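Local coordinates for protein lipase aflb (Neosartorya fumigata, PDB 6IDY) that probably hydrolyses ester bonds of lipids as a calcium-binding fungal lipase with an alpha/beta-hydrolase fold, at residues 200-205 with 283-288; 167-172 with 232-237; 207-212 with 236-241; 171-176 with 194-199. One frame throughout, in Å; residues are numbered along the deposited sequence.

Contact 1: 200-205 with 283-288; sequences ASLNDV and PSLWQQ
In this alpha/beta-hydrolase fold the loop that follows strand 190-195 and runs into helix 205-223 lies against the short helix 283-287. The first grip is at S201, whose carbonyl O receives S284 OG at 2.8 Å, in the carbonyl plane and on a lone pair. The serine hydroxyl gets there by taking the crowded position between its own backbone N and carbonyl carbon (chi1 79°). Q234 NE2 donates to the same oxygen, and N208 ND2 does so weakly. Next along, L202 O accepts S284 N at 3.2 Å; the bond is nearly straight but arrives from above the carbonyl plane, and T282 OG1 adds a second donor. The two leucines lie side by side, L202 CD2 touching L285 CD2 at 4.0 Å, with V422 of helix 414-424 against both. N203 packs through its backbone, O against S284 CB at 3.3 Å. D204 is the N-cap of helix 205-223, its OD1 accepting Q206 N. Q287 NE2 meets that D204 OD1 at 2.8 Å from above the carboxylate plane, the two planes turned 58° apart. The other end of the same amide fixes its rotation: V205 N donates to Q287 OE1 at 2.8 Å, almost straight (173°) and on a lone pair.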
loop_
_atom_site.group_PDB
_atom_site.type_symbol
_atom_site.label_atom_id
_atom_site.label_comp_id
_atom_site.label_asym_id
_atom_site.label_seq_id
_atom_site.Cartn_x
_atom_site.Cartn_y
_atom_site.Cartn_z
ATOM N N ALA A 200 -6.300 1.839 10.009
ATOM C CA ALA A 200 -5.539 2.123 8.790
ATOM C C ALA A 200 -4.131 1.513 8.798
ATOM O O ALA A 200 -3.143 2.223 8.597
ATOM C CB ALA A 200 -5.489 3.636 8.542
ATOM N N SER A 201 -4.042 0.193 9.085
ATOM C CA SER A 201 -2.782 -0.572 9.110
ATOM C C SER A 201 -1.721 -0.044 10.106
ATOM O O SER A 201 -0.540 -0.349 9.946
ATOM C CB SER A 201 -2.187 -0.676 7.701
ATOM O OG SER A 201 -3.146 -1.127 6.760
ATOM N N LEU A 202 -2.132 0.734 11.122
ATOM C CA LEU A 202 -1.195 1.277 12.119
ATOM C C LEU A 202 -1.034 0.373 13.337
ATOM O O LEU A 202 -0.037 0.492 14.044
ATOM C CB LEU A 202 -1.527 2.714 12.526
ATOM C CG LEU A 202 -1.280 3.783 11.455
ATOM C CD1 LEU A 202 -1.899 5.083 11.855
ATOM C CD2 LEU A 202 0.219 3.965 11.170
ATOM N N ASN A 203 -1.964 -0.579 13.540
ATOM C CA ASN A 203 -1.839 -1.573 14.605
ATOM C C ASN A 203 -0.827 -2.634 14.157
ATOM O O ASN A 203 -0.334 -2.601 13.023
ATOM C CB ASN A 203 -3.184 -2.279 14.883
ATOM C CG ASN A 203 -4.260 -1.480 15.563
ATOM O OD1 ASN A 203 -4.061 -0.366 16.053
ATOM N ND2 ASN A 203 -5.441 -2.063 15.619
ATOM N N ASP A 204 -0.542 -3.577 15.056
ATOM C CA ASP A 204 0.338 -4.723 14.885
ATOM C C ASP A 204 0.142 -5.378 13.495
ATOM O O ASP A 204 -0.972 -5.779 13.150
ATOM C CB ASP A 204 0.031 -5.720 16.019
ATOM C CG ASP A 204 0.913 -6.946 16.127
ATOM O OD1 ASP A 204 1.750 -7.163 15.222
ATOM O OD2 ASP A 204 0.764 -7.687 17.114
ATOM N N VAL A 205 1.228 -5.442 12.693
ATOM C CA VAL A 205 1.246 -6.043 11.345
ATOM C C VAL A 205 0.741 -7.503 11.393
ATOM O O VAL A 205 0.054 -7.935 10.468
ATOM C CB VAL A 205 2.637 -5.918 10.645
ATOM C CG1 VAL A 205 2.626 -6.554 9.252
ATOM C CG2 VAL A 205 3.078 -4.460 10.542
ATOM N N PRO A 283 2.513 0.523 16.530
ATOM C CA PRO A 283 3.121 -0.813 16.393
ATOM C C PRO A 283 3.667 -1.110 14.999
ATOM O O PRO A 283 4.803 -1.558 14.904
ATOM C CB PRO A 283 1.972 -1.764 16.755
ATOM C CG PRO A 283 1.102 -0.976 17.652
ATOM C CD PRO A 283 1.148 0.424 17.095
ATOM N N SER A 284 2.884 -0.836 13.924
ATOM C CA SER A 284 3.314 -1.117 12.550
ATOM C C SER A 284 4.492 -0.263 12.100
ATOM O O SER A 284 5.289 -0.744 11.299
ATOM C CB SER A 284 2.156 -1.024 11.565
ATOM O OG SER A 284 1.845 0.315 11.226
ATOM N N LEU A 285 4.621 0.982 12.619
ATOM C CA LEU A 285 5.764 1.836 12.275
ATOM C C LEU A 285 7.039 1.219 12.846
ATOM O O LEU A 285 7.999 1.025 12.103
ATOM C CB LEU A 285 5.596 3.298 12.753
ATOM C CG LEU A 285 4.388 4.102 12.216
ATOM C CD1 LEU A 285 4.542 5.586 12.512
ATOM C CD2 LEU A 285 4.188 3.908 10.707
ATOM N N TRP A 286 7.015 0.844 14.147
ATOM C CA TRP A 286 8.155 0.217 14.802
ATOM C C TRP A 286 8.525 -1.130 14.196
ATOM O O TRP A 286 9.714 -1.391 14.013
ATOM C CB TRP A 286 7.962 0.123 16.323
ATOM C CG TRP A 286 8.302 1.399 17.037
ATOM C CD1 TRP A 286 7.476 2.141 17.826
ATOM C CD2 TRP A 286 9.549 2.117 16.973
ATOM N NE1 TRP A 286 8.135 3.262 18.281
ATOM C CE2 TRP A 286 9.411 3.267 17.780
ATOM C CE3 TRP A 286 10.779 1.886 16.327
ATOM C CZ2 TRP A 286 10.445 4.189 17.949
ATOM C CZ3 TRP A 286 11.811 2.790 16.514
ATOM C CH2 TRP A 286 11.642 3.924 17.319
ATOM N N GLN A 287 7.523 -1.953 13.826
ATOM C CA GLN A 287 7.750 -3.277 13.212
ATOM C C GLN A 287 8.392 -3.207 11.832
ATOM O O GLN A 287 9.015 -4.174 11.405
ATOM C CB GLN A 287 6.438 -4.066 13.111
ATOM C CG GLN A 287 5.951 -4.570 14.458
ATOM C CD GLN A 287 4.553 -5.120 14.374
ATOM O OE1 GLN A 287 3.628 -4.485 13.853
ATOM N NE2 GLN A 287 4.372 -6.310 14.914
ATOM N N GLN A 288 8.245 -2.071 11.137
ATOM C CA GLN A 288 8.785 -1.909 9.792
ATOM C C GLN A 288 10.250 -1.445 9.770
ATOM O O GLN A 288 10.776 -1.114 8.707
ATOM C CB GLN A 288 7.872 -1.024 8.937
ATOM C CG GLN A 288 6.609 -1.793 8.554
ATOM C CD GLN A 288 5.613 -0.933 7.850
ATOM O OE1 GLN A 288 4.808 -0.225 8.465
ATOM N NE2 GLN A 288 5.647 -0.976 6.540
#

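Contact 2: 167-172 with 232-237; sequences PGTATP and WSQGGL
Two tight turns come together at G168 and S233, whose CA atoms are 4.6 Å apart. Residues 168-171 form a type II turn and 232-235 a type II' turn, in which S233 takes the i+1 corner with positive phi (phi 54°, psi -125°), a strained conformation for a residue with a side chain. With no side chain at G168 the chains come close: G168 CA lies 3.2 Å from W232 O, and G235 CA is equally near P167 O. The T169 and Q234 side chains cross at about a right angle. Q234 NE2 donates to T169 OG1 at 3.0 Å (163°), with the hydroxyl in the glutamine's amide plane. The same NE2 also donates to S201 O, and T169 OG1 has a second partner in Q288 OE1. T171 OG1 is tied to T169 O at 2.8 Å and sits at the edge of the W232 ring, 4.0 Å from CZ3. S233 CB rests over one face of that ring, while W232 NE1 bonds H361 O. S233 OG is hydrogen-bonded to H361 NE2. Strand, sharp turn with a strained serine, then helix 235-245: this is the nucleophile elbow of alpha/beta hydrolases, S233 and H361 consistent with a catalytic pair and T169 and Q234 probably framing the oxyanion hole, as in Candida antarctica lipase B.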
loop_
_atom_site.group_PDB
_atom_site.type_symbol
_atom_site.label_atom_id
_atom_site.label_comp_id
_atom_site.label_asym_id
_atom_site.label_seq_id
_atom_site.Cartn_x
_atom_site.Cartn_y
_atom_site.Cartn_z
ATOM N N PRO A 167 -4.105 -2.365 1.374
ATOM C CA PRO A 167 -3.553 -1.016 1.570
ATOM C C PRO A 167 -2.185 -0.990 2.236
ATOM O O PRO A 167 -1.718 -2.014 2.731
ATOM C CB PRO A 167 -4.596 -0.364 2.475
ATOM C CG PRO A 167 -5.092 -1.491 3.309
ATOM C CD PRO A 167 -5.174 -2.648 2.353
ATOM N N GLY A 168 -1.590 0.200 2.269
ATOM C CA GLY A 168 -0.315 0.451 2.917
ATOM C C GLY A 168 -0.504 1.106 4.271
ATOM O O GLY A 168 -1.630 1.246 4.760
ATOM N N THR A 169 0.608 1.521 4.874
ATOM C CA THR A 169 0.645 2.152 6.192
ATOM C C THR A 169 -0.135 3.459 6.257
ATOM O O THR A 169 -0.010 4.307 5.360
ATOM C CB THR A 169 2.101 2.353 6.623
ATOM O OG1 THR A 169 2.768 1.093 6.633
ATOM C CG2 THR A 169 2.227 3.021 7.977
ATOM N N ALA A 170 -0.950 3.598 7.332
ATOM C CA ALA A 170 -1.710 4.791 7.708
ATOM C C ALA A 170 -2.707 5.296 6.657
ATOM O O ALA A 170 -3.275 6.377 6.828
ATOM C CB ALA A 170 -0.737 5.900 8.090
ATOM N N THR A 171 -2.919 4.532 5.575
ATOM C CA THR A 171 -3.782 4.992 4.490
ATOM C C THR A 171 -4.866 3.966 4.162
ATOM O O THR A 171 -4.532 2.823 3.846
ATOM C CB THR A 171 -2.943 5.419 3.262
ATOM O OG1 THR A 171 -1.657 5.891 3.681
ATOM C CG2 THR A 171 -3.627 6.510 2.443
ATOM N N PRO A 172 -6.164 4.345 4.270
ATOM C CA PRO A 172 -7.242 3.385 3.953
ATOM C C PRO A 172 -7.208 2.958 2.489
ATOM O O PRO A 172 -6.859 3.760 1.629
ATOM C CB PRO A 172 -8.532 4.160 4.270
ATOM C CG PRO A 172 -8.113 5.327 5.078
ATOM C CD PRO A 172 -6.721 5.658 4.647
ATOM N N TRP A 232 0.220 -2.523 -1.637
ATOM C CA TRP A 232 1.031 -1.319 -1.616
ATOM C C TRP A 232 1.700 -1.205 -0.257
ATOM O O TRP A 232 1.055 -1.467 0.754
ATOM C CB TRP A 232 0.207 -0.041 -1.913
ATOM C CG TRP A 232 1.025 1.224 -1.836
ATOM C CD1 TRP A 232 2.160 1.509 -2.540
ATOM C CD2 TRP A 232 0.796 2.347 -0.972
ATOM N NE1 TRP A 232 2.652 2.740 -2.167
ATOM C CE2 TRP A 232 1.836 3.275 -1.205
ATOM C CE3 TRP A 232 -0.204 2.672 -0.036
ATOM C CZ2 TRP A 232 1.906 4.508 -0.536
ATOM C CZ3 TRP A 232 -0.131 3.889 0.628
ATOM C CH2 TRP A 232 0.908 4.797 0.368
ATOM N N SER A 233 2.996 -0.827 -0.239
ATOM C CA SER A 233 3.765 -0.551 0.975
ATOM C C SER A 233 3.707 -1.734 1.957
ATOM O O SER A 233 3.990 -2.867 1.554
ATOM C CB SER A 233 3.247 0.747 1.606
ATOM O OG SER A 233 4.014 1.186 2.711
ATOM N N GLN A 234 3.276 -1.480 3.214
ATOM C CA GLN A 234 3.098 -2.484 4.263
ATOM C C GLN A 234 2.169 -3.624 3.827
ATOM O O GLN A 234 2.271 -4.725 4.362
ATOM C CB GLN A 234 2.560 -1.830 5.534
ATOM C CG GLN A 234 2.606 -2.744 6.751
ATOM C CD GLN A 234 1.490 -2.442 7.700
ATOM O OE1 GLN A 234 0.748 -3.330 8.117
ATOM N NE2 GLN A 234 1.353 -1.185 8.072
ATOM N N GLY A 235 1.295 -3.360 2.852
ATOM C CA GLY A 235 0.403 -4.368 2.278
ATOM C C GLY A 235 1.126 -5.633 1.853
ATOM O O GLY A 235 0.576 -6.731 1.978
ATOM N N GLY A 236 2.362 -5.465 1.369
ATOM C CA GLY A 236 3.256 -6.554 0.977
ATOM C C GLY A 236 3.638 -7.409 2.169
ATOM O O GLY A 236 3.621 -8.641 2.085
ATOM N N LEU A 237 3.936 -6.753 3.310
ATOM C CA LEU A 237 4.269 -7.447 4.558
ATOM C C LEU A 237 3.056 -8.206 5.086
ATOM O O LEU A 237 3.198 -9.351 5.507
ATOM C CB LEU A 237 4.795 -6.474 5.634
ATOM C CG LEU A 237 6.211 -5.943 5.439
ATOM C CD1 LEU A 237 6.502 -4.823 6.427
ATOM C CD2 LEU A 237 7.241 -7.051 5.616
#

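Contact 3: 207-212 with 236-241; sequences INSEYV and GLDTQW
S209 projects from helix 207-212 toward helix 236-241 and enters the angle between D238 and W241. Its OG lies anti to its own carbonyl carbon (chi1 -58°), turned back along its helix to bond V205 O. That leaves the hydroxyl in packing contact with its neighbours opposite, 3.3 Å from W241 CB, while S209 CB comes 3.4 Å from W241 CD1 at an oblique approach to the indole. The rest of the indole is engaged elsewhere: the ring is stacked on F294, and NE1, next to CD1, bonds Y438 OH. With small S209 at the crossing, the backbones come very close, S209 CA and D238 CA being 4.3 Å apart, and the short helix axes pass at 7.9 Å with a crossing angle of -72°. These are two helices of the alpha/beta-hydrolase fold: helix 205-223 leads into the central strand 227-232, and helix 235-245 leaves it after the sharp turn at S233. One turn beyond S209, V212 splays its two methyls over the second helix. CG1, anti to the backbone N (chi1 178°), touches T239 OG1 at 3.7 Å; that hydroxyl is itself bonded to G235 O. CG2 takes the other branch and meets D238 CB at 3.7 Å, the valine and aspartate side chains crossing at about a right angle. Beyond CB the D238 carboxylate runs past N208, with OD1 3.8 Å from N208 CB, an approach to the aliphatic carbon of the asparagine. The N208 amide continues to the elbow, where ND2 donates to Q234 OE1.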
loop_
_atom_site.group_PDB
_atom_site.type_symbol
_atom_site.label_atom_id
_atom_site.label_comp_id
_atom_site.label_asym_id
_atom_site.label_seq_id
_atom_site.Cartn_x
_atom_site.Cartn_y
_atom_site.Cartn_z
ATOM N N ILE A 207 -1.631 -8.667 13.308
ATOM C CA ILE A 207 -3.093 -8.563 13.360
ATOM C C ILE A 207 -3.591 -8.146 11.977
ATOM O O ILE A 207 -4.555 -8.724 11.481
ATOM C CB ILE A 207 -3.588 -7.566 14.464
ATOM C CG1 ILE A 207 -3.081 -7.935 15.896
ATOM C CG2 ILE A 207 -5.127 -7.384 14.433
ATOM C CD1 ILE A 207 -3.430 -9.335 16.445
ATOM N N ASN A 208 -2.933 -7.140 11.356
ATOM C CA ASN A 208 -3.293 -6.646 10.018
ATOM C C ASN A 208 -3.331 -7.771 8.995
ATOM O O ASN A 208 -4.240 -7.813 8.171
ATOM C CB ASN A 208 -2.330 -5.532 9.559
ATOM C CG ASN A 208 -2.327 -4.319 10.458
ATOM O OD1 ASN A 208 -3.252 -4.092 11.239
ATOM N ND2 ASN A 208 -1.277 -3.511 10.368
ATOM N N SER A 209 -2.352 -8.697 9.083
ATOM C CA SER A 209 -2.197 -9.861 8.211
ATOM C C SER A 209 -3.397 -10.811 8.235
ATOM O O SER A 209 -3.676 -11.446 7.220
ATOM C CB SER A 209 -0.930 -10.621 8.580
ATOM O OG SER A 209 0.187 -9.755 8.481
ATOM N N GLU A 210 -4.093 -10.918 9.385
ATOM C CA GLU A 210 -5.273 -11.773 9.562
ATOM C C GLU A 210 -6.383 -11.355 8.609
ATOM O O GLU A 210 -7.089 -12.212 8.073
ATOM C CB GLU A 210 -5.786 -11.707 11.004
ATOM C CG GLU A 210 -4.865 -12.387 11.998
ATOM C CD GLU A 210 -5.490 -12.648 13.349
ATOM O OE1 GLU A 210 -6.728 -12.818 13.420
ATOM O OE2 GLU A 210 -4.737 -12.698 14.344
ATOM N N TYR A 211 -6.521 -10.032 8.388
ATOM C CA TYR A 211 -7.506 -9.473 7.474
ATOM C C TYR A 211 -7.214 -9.887 6.039
ATOM O O TYR A 211 -8.151 -10.152 5.301
ATOM C CB TYR A 211 -7.591 -7.947 7.623
ATOM C CG TYR A 211 -8.161 -7.526 8.959
ATOM C CD1 TYR A 211 -9.532 -7.365 9.135
ATOM C CD2 TYR A 211 -7.334 -7.328 10.062
ATOM C CE1 TYR A 211 -10.067 -7.004 10.370
ATOM C CE2 TYR A 211 -7.857 -6.973 11.305
ATOM C CZ TYR A 211 -9.224 -6.802 11.450
ATOM O OH TYR A 211 -9.743 -6.414 12.657
ATOM N N VAL A 212 -5.920 -9.977 5.662
ATOM C CA VAL A 212 -5.481 -10.414 4.334
ATOM C C VAL A 212 -5.757 -11.915 4.178
ATOM O O VAL A 212 -6.348 -12.311 3.175
ATOM C CB VAL A 212 -4.001 -10.059 4.014
ATOM C CG1 VAL A 212 -3.598 -10.575 2.631
ATOM C CG2 VAL A 212 -3.763 -8.561 4.106
ATOM N N GLY A 236 2.362 -5.465 1.369
ATOM C CA GLY A 236 3.256 -6.554 0.977
ATOM C C GLY A 236 3.638 -7.409 2.169
ATOM O O GLY A 236 3.621 -8.641 2.085
ATOM N N LEU A 237 3.936 -6.753 3.310
ATOM C CA LEU A 237 4.269 -7.447 4.558
ATOM C C LEU A 237 3.056 -8.206 5.086
ATOM O O LEU A 237 3.198 -9.351 5.507
ATOM C CB LEU A 237 4.795 -6.474 5.634
ATOM C CG LEU A 237 6.211 -5.943 5.439
ATOM C CD1 LEU A 237 6.502 -4.823 6.427
ATOM C CD2 LEU A 237 7.241 -7.051 5.616
ATOM N N ASP A 238 1.865 -7.578 5.036
ATOM C CA ASP A 238 0.615 -8.188 5.498
ATOM C C ASP A 238 0.291 -9.445 4.693
ATOM O O ASP A 238 -0.145 -10.441 5.270
ATOM C CB ASP A 238 -0.557 -7.194 5.385
ATOM C CG ASP A 238 -0.387 -5.891 6.144
ATOM O OD1 ASP A 238 0.462 -5.838 7.057
ATOM O OD2 ASP A 238 -1.114 -4.933 5.836
ATOM N N THR A 239 0.519 -9.394 3.361
ATOM C CA THR A 239 0.255 -10.509 2.457
ATOM C C THR A 239 1.251 -11.636 2.666
ATOM O O THR A 239 0.835 -12.786 2.771
ATOM C CB THR A 239 0.171 -10.034 1.002
ATOM O OG1 THR A 239 -0.723 -8.925 0.930
ATOM C CG2 THR A 239 -0.285 -11.152 0.037
ATOM N N GLN A 240 2.556 -11.309 2.719
ATOM C CA GLN A 240 3.624 -12.289 2.934
ATOM C C GLN A 240 3.438 -13.034 4.258
ATOM O O GLN A 240 3.613 -14.254 4.288
ATOM C CB GLN A 240 5.010 -11.614 2.861
ATOM C CG GLN A 240 6.183 -12.600 2.817
ATOM C CD GLN A 240 6.367 -13.350 1.512
ATOM O OE1 GLN A 240 5.530 -13.312 0.588
ATOM N NE2 GLN A 240 7.485 -14.068 1.418
ATOM N N TRP A 241 3.073 -12.307 5.338
ATOM C CA TRP A 241 2.805 -12.910 6.650
ATOM C C TRP A 241 1.574 -13.831 6.556
ATOM O O TRP A 241 1.626 -14.952 7.048
ATOM C CB TRP A 241 2.627 -11.826 7.743
ATOM C CG TRP A 241 2.508 -12.367 9.143
ATOM C CD1 TRP A 241 1.382 -12.852 9.745
ATOM C CD2 TRP A 241 3.553 -12.443 10.129
ATOM N NE1 TRP A 241 1.659 -13.234 11.038
ATOM C CE2 TRP A 241 2.980 -12.977 11.307
ATOM C CE3 TRP A 241 4.927 -12.130 10.123
ATOM C CZ2 TRP A 241 3.734 -13.212 12.467
ATOM C CZ3 TRP A 241 5.665 -12.325 11.286
ATOM C CH2 TRP A 241 5.068 -12.849 12.442
#

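Contact 4: 171-176 with 194-199; sequences TPAGTT and WLNIPQ
The first turn of helix 173-178 comes up against the end of strand 190-195, A173 CA lying 5.2 Å from N196 CA. Both belong to a beta-alpha-beta crossover, in which this helix connects strands 161-166 and 190-195, parallel neighbours in the sheet. A173 points its methyl at the strand end, where CB sits 3.2 Å from L195 O and 3.8 Å from W194 CB. W194 carries its CG in the crowded position between backbone N and carbonyl carbon (chi1 50°), which swings the pyrrole part of the indole to G174. NE1 lies 3.5 Å from G174 CA there, its hydrogen bond going to L110 O. From just past the strand, N196 reaches back to the helix: OD1 accepts G174 N at 3.1 Å (159°), in the plane of the side-chain carbonyl. Its ND2 donates to L110 O and S112 O, so both ends of the amide are engaged and its rotation is fixed. An acceptor at this N-terminal turn probably interacts well with the helix dipole. Within the helix start, the N-cap residue P172 gives its O to T176 OG1 at 2.7 Å and also to T176 N. A water bridges the backbones, accepting A173 N at 3.3 Å and, weakly, I197 N at 3.0 Å.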
loop_
_atom_site.group_PDB
_atom_site.type_symbol
_atom_site.label_atom_id
_atom_site.label_comp_id
_atom_site.label_asym_id
_atom_site.label_seq_id
_atom_site.Cartn_x
_atom_site.Cartn_y
_atom_site.Cartn_z
ATOM N N THR A 171 -2.919 4.532 5.575
ATOM C CA THR A 171 -3.782 4.992 4.490
ATOM C C THR A 171 -4.866 3.966 4.162
ATOM O O THR A 171 -4.532 2.823 3.846
ATOM C CB THR A 171 -2.943 5.419 3.262
ATOM O OG1 THR A 171 -1.657 5.891 3.681
ATOM C CG2 THR A 171 -3.627 6.510 2.443
ATOM N N PRO A 172 -6.164 4.345 4.270
ATOM C CA PRO A 172 -7.242 3.385 3.953
ATOM C C PRO A 172 -7.208 2.958 2.489
ATOM O O PRO A 172 -6.859 3.760 1.629
ATOM C CB PRO A 172 -8.532 4.160 4.270
ATOM C CG PRO A 172 -8.113 5.327 5.078
ATOM C CD PRO A 172 -6.721 5.658 4.647
ATOM N N ALA A 173 -7.584 1.705 2.221
ATOM C CA ALA A 173 -7.613 1.108 0.887
ATOM C C ALA A 173 -8.486 1.855 -0.096
ATOM O O ALA A 173 -8.038 2.138 -1.208
ATOM C CB ALA A 173 -8.061 -0.341 0.976
ATOM N N GLY A 174 -9.716 2.161 0.322
ATOM C CA GLY A 174 -10.715 2.835 -0.495
ATOM C C GLY A 174 -10.206 4.081 -1.174
ATOM O O GLY A 174 -10.259 4.175 -2.402
ATOM N N THR A 175 -9.669 5.028 -0.381
ATOM C CA THR A 175 -9.121 6.273 -0.916
ATOM C C THR A 175 -7.845 6.011 -1.719
ATOM O O THR A 175 -7.720 6.554 -2.818
ATOM C CB THR A 175 -8.963 7.348 0.171
ATOM O OG1 THR A 175 -10.256 7.634 0.705
ATOM C CG2 THR A 175 -8.387 8.639 -0.382
ATOM N N THR A 176 -6.923 5.178 -1.186
ATOM C CA THR A 176 -5.660 4.804 -1.832
ATOM C C THR A 176 -5.844 4.352 -3.278
ATOM O O THR A 176 -5.216 4.905 -4.188
ATOM C CB THR A 176 -4.949 3.708 -1.028
ATOM O OG1 THR A 176 -4.615 4.239 0.244
ATOM C CG2 THR A 176 -3.684 3.150 -1.730
ATOM N N TRP A 194 -11.482 -4.300 -2.137
ATOM C CA TRP A 194 -10.401 -3.725 -1.339
ATOM C C TRP A 194 -10.611 -3.975 0.141
ATOM O O TRP A 194 -11.734 -4.107 0.623
ATOM C CB TRP A 194 -10.098 -2.258 -1.662
ATOM C CG TRP A 194 -11.279 -1.346 -1.679
ATOM C CD1 TRP A 194 -11.785 -0.644 -0.627
ATOM C CD2 TRP A 194 -12.023 -0.935 -2.836
ATOM N NE1 TRP A 194 -12.839 0.137 -1.044
ATOM C CE2 TRP A 194 -13.002 -0.016 -2.398
ATOM C CE3 TRP A 194 -11.988 -1.289 -4.196
ATOM C CZ2 TRP A 194 -13.919 0.580 -3.278
ATOM C CZ3 TRP A 194 -12.902 -0.713 -5.062
ATOM C CH2 TRP A 194 -13.857 0.207 -4.603
ATOM N N LEU A 195 -9.501 -4.112 0.847
ATOM C CA LEU A 195 -9.509 -4.431 2.254
ATOM C C LEU A 195 -9.219 -3.206 3.098
ATOM O O LEU A 195 -8.101 -2.710 3.102
ATOM C CB LEU A 195 -8.491 -5.552 2.490
ATOM C CG LEU A 195 -8.382 -6.147 3.875
ATOM C CD1 LEU A 195 -9.626 -6.971 4.231
ATOM C CD2 LEU A 195 -7.154 -7.011 3.950
ATOM N N ASN A 196 -10.232 -2.698 3.796
ATOM C CA ASN A 196 -10.006 -1.562 4.680
ATOM C C ASN A 196 -9.590 -2.132 6.034
ATOM O O ASN A 196 -10.443 -2.594 6.797
ATOM C CB ASN A 196 -11.244 -0.675 4.779
ATOM C CG ASN A 196 -11.572 0.032 3.489
ATOM O OD1 ASN A 196 -10.731 0.712 2.892
ATOM N ND2 ASN A 196 -12.810 -0.112 3.036
ATOM N N ILE A 197 -8.271 -2.180 6.285
ATOM C CA ILE A 197 -7.713 -2.698 7.538
ATOM C C ILE A 197 -8.018 -1.708 8.675
ATOM O O ILE A 197 -7.686 -0.528 8.535
ATOM C CB ILE A 197 -6.197 -3.044 7.411
ATOM C CG1 ILE A 197 -5.976 -4.175 6.360
ATOM C CG2 ILE A 197 -5.586 -3.410 8.782
ATOM C CD1 ILE A 197 -4.505 -4.430 5.922
ATOM N N PRO A 198 -8.698 -2.149 9.771
ATOM C CA PRO A 198 -9.013 -1.219 10.876
ATOM C C PRO A 198 -7.773 -0.544 11.459
ATOM O O PRO A 198 -6.699 -1.152 11.512
ATOM C CB PRO A 198 -9.716 -2.113 11.911
ATOM C CG PRO A 198 -10.228 -3.285 11.119
ATOM C CD PRO A 198 -9.190 -3.514 10.063
ATOM N N GLN A 199 -7.924 0.741 11.850
ATOM C CA GLN A 199 -6.871 1.613 12.388
ATOM C C GLN A 199 -5.851 1.947 11.281
ATOM O O GLN A 199 -4.695 2.282 11.564
ATOM C CB GLN A 199 -6.205 1.013 13.660
ATOM C CG GLN A 199 -7.083 1.007 14.924
ATOM C CD GLN A 199 -8.316 0.130 14.849
ATOM O OE1 GLN A 199 -9.442 0.619 14.710
ATOM N NE2 GLN A 199 -8.140 -1.178 14.942
HETATM O O HOH W 1 -7.169 0.318 5.136
#

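Overall arrangement
Contact 2 is the hub, about 3 Å from the centre of the chain, and the other three surround it with centres about 8 to 10 Å away. It shares T171 and P172 with contact 4, and G236 and L237 of helix 235-245 with contact 3. Contacts 1 and 4 are about 14 Å apart. Along the chain contact 4 closes first, before the segments of contacts 1 and 3 begin; both segments of contact 3 fall between those of contact 1, whose segments alternate with those of contact 2. All four gather where strands 161-166, 190-195 and 227-232 of the sheet end, so loops from distant sequence positions converge around the probable active site.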